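Local coordinates for amidohydrolase (Thermotoga maritima, PDB 3OOQ), which is a TIM-barrel member of the amidohydrolase family that may act as an allantoinase, at residues Lys92-Phe97 with Val144-Gly149; Ala327-Leu332 with His367-Lys372. All coordinates share one frame; numbering follows the deposited sequence.

How the interactions relate
Followed from the N terminus, the chain completes strand 54-64 and enters a long loop that carries Lys92-Phe97. Interaction 1 closes when strand 143-153 brings Val144-Gly149 back to this loop, after helix 103-108, strands 112-117 and 125-133 and helix 139-142 have been laid down. Much of the TIM-barrel fold follows before Ala327-Leu332 starts helix 329-334, and interaction 2 closes 35 residues later at the loop between strands 361-364 and 375-380. The two contacts therefore run in series, neither nested nor crossed. They lie on opposite sides of the chain's centre, their own centres about 30 Å apart: interaction 1 ties a loop to a strand, interaction 2 a helix start to a loop between strands.

Interaction 1 (Lys92-Phe97 with Val144-Gly149); sequences KALDGF and VKDPAG
Lys92 reaches Asp146 with the end of its side chain, CE and NZ, in a salt bridge. CB starts in the direction of the 144-149 segment and CG lies beside the backbone N, anti to the carbonyl carbon (chi1 -42°). CB, CG and CD have no partner in that segment; the chain bends about the CG-CD bond (chi3 61°), which turns CE and NZ to the carboxylate. CE lies 3.2 Å from Asp146 OD1, and NZ stands 2.6 Å from Asp146 OD2, on the syn lone pair of that oxygen. NZ is also 3.0 Å from Asp146 OD1, so the ammonium group sits near both oxygens while its hydrogen bond goes to OD2. The two side chains cross at about a right angle. Leu94 adds a lighter touch, its CD2 3.9 Å from Asp146 OD2. A cis peptide bond precedes Pro147, where the chain turns a corner. Val144 and Lys145 both face Val131 in a classic beta bulge, so the salt bridge ties the loop to strand 143-153 just after the bulge. Strand 125-133 lies alongside both segments, with Gln128 touching Lys92 and Pro147, while Leu94 packs on Val139 of helix 139-142 and Arg180 of a second subunit packs against Lys92.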
loop_
_atom_site.group_PDB
_atom_site.type_symbol
_atom_site.label_atom_id
_atom_site.label_comp_id
_atom_site.label_asym_id
_atom_site.label_seq_id
_atom_site.Cartn_x
_atom_site.Cartn_y
_atom_site.Cartn_z
ATOM N N LYS F 92 -10.521 23.972 19.166
ATOM C CA LYS F 92 -10.471 25.438 19.174
ATOM C C LYS F 92 -9.186 25.957 18.529
ATOM O O LYS F 92 -8.098 25.482 18.842
ATOM C CB LYS F 92 -10.541 25.970 20.618
ATOM C CG LYS F 92 -11.540 25.282 21.550
ATOM C CD LYS F 92 -11.622 25.981 22.952
ATOM C CE LYS F 92 -12.089 27.448 22.816
ATOM N NZ LYS F 92 -12.488 28.103 24.124
ATOM N N ALA F 93 -9.311 26.941 17.646
ATOM C CA ALA F 93 -8.151 27.645 17.126
ATOM C C ALA F 93 -7.271 28.191 18.255
ATOM O O ALA F 93 -6.042 28.212 18.138
ATOM C CB ALA F 93 -8.576 28.763 16.212
ATOM N N LEU F 94 -7.901 28.613 19.350
ATOM C CA LEU F 94 -7.166 29.107 20.520
ATOM C C LEU F 94 -6.075 28.133 20.959
ATOM O O LEU F 94 -4.997 28.549 21.374
ATOM C CB LEU F 94 -8.119 29.360 21.708
ATOM C CG LEU F 94 -7.549 30.106 22.915
ATOM C CD1 LEU F 94 -7.360 31.577 22.550
ATOM C CD2 LEU F 94 -8.440 29.959 24.169
ATOM N N ASP F 95 -6.381 26.843 20.885
ATOM C CA ASP F 95 -5.475 25.809 21.374
ATOM C C ASP F 95 -4.337 25.476 20.398
ATOM O O ASP F 95 -3.493 24.629 20.698
ATOM C CB ASP F 95 -6.260 24.534 21.700
ATOM C CG ASP F 95 -7.183 24.693 22.903
ATOM O OD1 ASP F 95 -6.942 25.574 23.750
ATOM O OD2 ASP F 95 -8.162 23.925 22.998
ATOM N N GLY F 96 -4.316 26.135 19.244
ATOM C CA GLY F 96 -3.247 25.963 18.263
ATOM C C GLY F 96 -2.478 27.252 18.013
ATOM O O GLY F 96 -1.494 27.261 17.260
ATOM N N PHE F 97 -2.926 28.339 18.644
ATOM C CA PHE F 97 -2.381 29.681 18.417
ATOM C C PHE F 97 -1.043 29.927 19.138
ATOM O O PHE F 97 -0.966 29.807 20.356
ATOM C CB PHE F 97 -3.417 30.741 18.837
ATOM C CG PHE F 97 -2.930 32.160 18.702
ATOM C CD1 PHE F 97 -2.905 32.792 17.458
ATOM C CD2 PHE F 97 -2.504 32.877 19.823
ATOM C CE1 PHE F 97 -2.431 34.096 17.325
ATOM C CE2 PHE F 97 -2.042 34.200 19.699
ATOM C CZ PHE F 97 -2.005 34.805 18.448
ATOM N N VAL F 144 -10.121 38.353 23.325
ATOM C CA VAL F 144 -11.201 39.342 23.354
ATOM C C VAL F 144 -12.566 38.651 23.449
ATOM O O VAL F 144 -13.443 39.080 24.204
ATOM C CB VAL F 144 -11.156 40.268 22.112
ATOM C CG1 VAL F 144 -12.259 41.310 22.159
ATOM C CG2 VAL F 144 -9.812 40.947 22.010
ATOM N N LYS F 145 -12.743 37.574 22.687
ATOM C CA LYS F 145 -14.023 36.887 22.651
ATOM C C LYS F 145 -13.775 35.448 22.278
ATOM O O LYS F 145 -13.284 35.160 21.187
ATOM C CB LYS F 145 -14.969 37.533 21.626
ATOM C CG LYS F 145 -16.324 36.885 21.592
ATOM C CD LYS F 145 -17.252 37.567 20.614
ATOM C CE LYS F 145 -18.595 36.860 20.592
ATOM N NZ LYS F 145 -19.493 37.465 19.582
ATOM N N ASP F 146 -14.113 34.554 23.193
ATOM C CA ASP F 146 -13.894 33.132 22.983
ATOM C C ASP F 146 -15.009 32.353 23.650
ATOM O O ASP F 146 -15.247 32.542 24.850
ATOM C CB ASP F 146 -12.563 32.721 23.597
ATOM C CG ASP F 146 -12.351 31.231 23.567
ATOM O OD1 ASP F 146 -12.283 30.652 22.466
ATOM O OD2 ASP F 146 -12.251 30.636 24.650
ATOM N N PRO F 147 -15.707 31.481 22.891
ATOM C CA PRO F 147 -15.618 31.269 21.432
ATOM C C PRO F 147 -16.322 32.396 20.677
ATOM O O PRO F 147 -17.195 33.052 21.243
ATOM C CB PRO F 147 -16.391 29.964 21.227
ATOM C CG PRO F 147 -17.400 29.949 22.352
ATOM C CD PRO F 147 -16.662 30.552 23.530
ATOM N N ALA F 148 -15.958 32.617 19.419
ATOM C CA ALA F 148 -16.556 33.688 18.639
ATOM C C ALA F 148 -17.409 33.185 17.467
ATOM O O ALA F 148 -18.173 33.941 16.866
ATOM C CB ALA F 148 -15.487 34.652 18.158
ATOM N N GLY F 149 -17.271 31.909 17.137
ATOM C CA GLY F 149 -17.941 31.331 15.978
ATOM C C GLY F 149 -17.603 29.853 15.798
ATOM O O GLY F 149 -16.619 29.367 16.356
#

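Interaction 2 (Ala327-Leu332 with His367-Lys372); sequences AKEEDL and HPFDMK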
loop_
_atom_site.group_PDB
_atom_site.type_symbol
_atom_site.label_atom_id
_atom_site.label_comp_id
_atom_site.label_asym_id
_atom_site.label_seq_id
_atom_site.Cartn_x
_atom_site.Cartn_y
_atom_site.Cartn_z
ATOM N N ALA F 327 -13.596 50.478 -6.027
ATOM C CA ALA F 327 -13.802 50.636 -4.595
ATOM C C ALA F 327 -13.228 51.963 -4.092
ATOM O O ALA F 327 -12.164 52.390 -4.531
ATOM C CB ALA F 327 -13.178 49.469 -3.835
ATOM N N LYS F 328 -13.927 52.593 -3.153
ATOM C CA LYS F 328 -13.537 53.910 -2.658
ATOM C C LYS F 328 -12.904 53.830 -1.280
ATOM O O LYS F 328 -13.309 53.019 -0.445
ATOM C CB LYS F 328 -14.749 54.850 -2.637
ATOM C CG LYS F 328 -15.441 54.955 -3.986
ATOM C CD LYS F 328 -16.955 55.024 -3.806
ATOM C CE LYS F 328 -17.697 54.883 -5.150
ATOM N NZ LYS F 328 -19.153 54.654 -4.942
ATOM N N GLU F 329 -11.929 54.710 -1.051
ATOM C CA GLU F 329 -11.112 54.721 0.158
ATOM C C GLU F 329 -11.900 54.605 1.471
ATOM O O GLU F 329 -11.563 53.778 2.317
ATOM C CB GLU F 329 -10.239 55.988 0.180
ATOM C CG GLU F 329 -9.477 56.170 1.477
ATOM C CD GLU F 329 -8.955 57.593 1.666
ATOM O OE1 GLU F 329 -8.645 58.253 0.647
ATOM O OE2 GLU F 329 -8.855 58.044 2.835
ATOM N N GLU F 330 -12.922 55.452 1.632
ATOM C CA GLU F 330 -13.741 55.521 2.848
ATOM C C GLU F 330 -14.317 54.139 3.183
ATOM O O GLU F 330 -14.267 53.690 4.334
ATOM C CB GLU F 330 -14.881 56.548 2.647
ATOM C CG GLU F 330 -15.707 56.909 3.880
ATOM C CD GLU F 330 -16.858 57.892 3.569
ATOM O OE1 GLU F 330 -17.955 57.729 4.152
ATOM O OE2 GLU F 330 -16.665 58.815 2.741
ATOM N N ASP F 331 -14.854 53.477 2.165
ATOM C CA ASP F 331 -15.431 52.129 2.291
ATOM C C ASP F 331 -14.374 51.060 2.619
ATOM O O ASP F 331 -14.571 50.187 3.496
ATOM C CB ASP F 331 -16.139 51.746 0.982
ATOM C CG ASP F 331 -17.434 52.518 0.757
ATOM O OD1 ASP F 331 -18.110 52.869 1.746
ATOM O OD2 ASP F 331 -17.785 52.757 -0.419
ATOM N N LEU F 332 -13.262 51.126 1.893
ATOM C CA LEU F 332 -12.168 50.185 2.082
ATOM C C LEU F 332 -11.578 50.287 3.482
ATOM O O LEU F 332 -11.131 49.282 4.048
ATOM C CB LEU F 332 -11.092 50.412 1.030
ATOM C CG LEU F 332 -11.515 50.064 -0.391
ATOM C CD1 LEU F 332 -10.565 50.711 -1.394
ATOM C CD2 LEU F 332 -11.551 48.522 -0.587
ATOM N N HIS F 367 -0.708 58.192 4.621
ATOM C CA HIS F 367 -1.929 57.416 4.442
ATOM C C HIS F 367 -1.593 55.919 4.241
ATOM O O HIS F 367 -0.678 55.597 3.482
ATOM C CB HIS F 367 -2.740 57.953 3.260
ATOM C CG HIS F 367 -4.161 57.471 3.251
ATOM N ND1 HIS F 367 -4.502 56.155 3.014
ATOM C CD2 HIS F 367 -5.326 58.127 3.469
ATOM C CE1 HIS F 367 -5.814 56.019 3.091
ATOM N NE2 HIS F 367 -6.337 57.203 3.358
ATOM N N PRO F 368 -2.325 55.008 4.914
ATOM C CA PRO F 368 -2.022 53.559 4.821
ATOM C C PRO F 368 -2.149 52.963 3.423
ATOM O O PRO F 368 -1.556 51.925 3.144
ATOM C CB PRO F 368 -3.063 52.920 5.749
ATOM C CG PRO F 368 -3.366 54.006 6.750
ATOM C CD PRO F 368 -3.360 55.272 5.927
ATOM N N PHE F 369 -2.917 53.606 2.553
ATOM C CA PHE F 369 -3.076 53.115 1.180
ATOM C C PHE F 369 -2.043 53.753 0.268
ATOM O O PHE F 369 -2.084 53.574 -0.947
ATOM C CB PHE F 369 -4.489 53.391 0.630
ATOM C CG PHE F 369 -5.605 52.683 1.372
ATOM C CD1 PHE F 369 -5.338 51.661 2.283
ATOM C CD2 PHE F 369 -6.949 53.030 1.129
ATOM C CE1 PHE F 369 -6.384 51.015 2.967
ATOM C CE2 PHE F 369 -7.990 52.397 1.815
ATOM C CZ PHE F 369 -7.703 51.369 2.721
ATOM N N ASP F 370 -1.146 54.540 0.851
ATOM C CA ASP F 370 -0.039 55.101 0.095
ATOM C C ASP F 370 1.114 54.169 0.367
ATOM O O ASP F 370 1.504 53.971 1.527
ATOM C CB ASP F 370 0.294 56.538 0.535
ATOM C CG ASP F 370 1.387 57.196 -0.329
ATOM O OD1 ASP F 370 2.287 56.512 -0.863
ATOM O OD2 ASP F 370 1.347 58.436 -0.473
HETATM N N MSE F 371 1.648 53.585 -0.698
HETATM C CA MSE F 371 2.675 52.549 -0.535
HETATM C C MSE F 371 3.993 53.100 0.028
HETATM O O MSE F 371 4.868 52.332 0.425
HETATM C CB MSE F 371 2.886 51.771 -1.830
HETATM C CG MSE F 371 1.659 50.934 -2.261
HETATM SE SE MSE F 371 1.080 49.615 -0.898
HETATM C CE MSE F 371 -0.475 50.560 -0.151
ATOM N N LYS F 372 4.118 54.426 0.107
ATOM C CA LYS F 372 5.291 55.003 0.738
ATOM C C LYS F 372 5.163 55.024 2.256
ATOM O O LYS F 372 6.161 55.156 2.965
ATOM C CB LYS F 372 5.566 56.407 0.201
ATOM C CG LYS F 372 6.022 56.391 -1.235
ATOM C CD LYS F 372 6.367 57.777 -1.713
ATOM C CE LYS F 372 6.980 57.696 -3.095
ATOM N NZ LYS F 372 6.706 58.925 -3.860
#
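A hydrogen bond between His367 and Glu329 supplies the polar part of this contact, with NE2 of the imidazole giving its proton to Glu329 OE2 at 2.7 Å. The bond is moderately bent, 151° at the hydrogen, and its geometry is unusual for a carboxylate: NE2 stands above the plane of the group, and the carboxylate and ring planes are 79° apart. Glu329 begins with CG anti to the backbone N (chi1 173°) and continues extended, which carries OE2 out to the edge of the imidazole. Across the ring, ND1 accepts the backbone N-H of Phe369 at 3.0 Å, nearly straight and in the ring plane. The imidazole is thus gripped at both nitrogens, and its rotation is fixed. A leucine in place of His367 would probably leave Glu329 OE2 without its donor and the Phe369 N-H without its acceptor.

The apolar part belongs to Phe369. Its CE2 lies 3.8 Å from Leu332 CB, and its CD2 is 4.0 Å from Glu329 CG, so the glutamate CG also touches this ring. Glu329 O approaches the ring at its edge. Ala319 and Ala320 of helix 315-321 also touch Phe369, and Phe15 meets the His367 ring.

Local bonds shape the loop: a type I beta turn runs from His367 to Asp370, and the Asp370 side chain, through OD1, accepts from Lys372 N in an Asx turn. A His-carboxylate hydrogen bond and the Phe369 packing beside it join the first turn of helix 329-334 to the type I turn between strands 361-364 and 375-380.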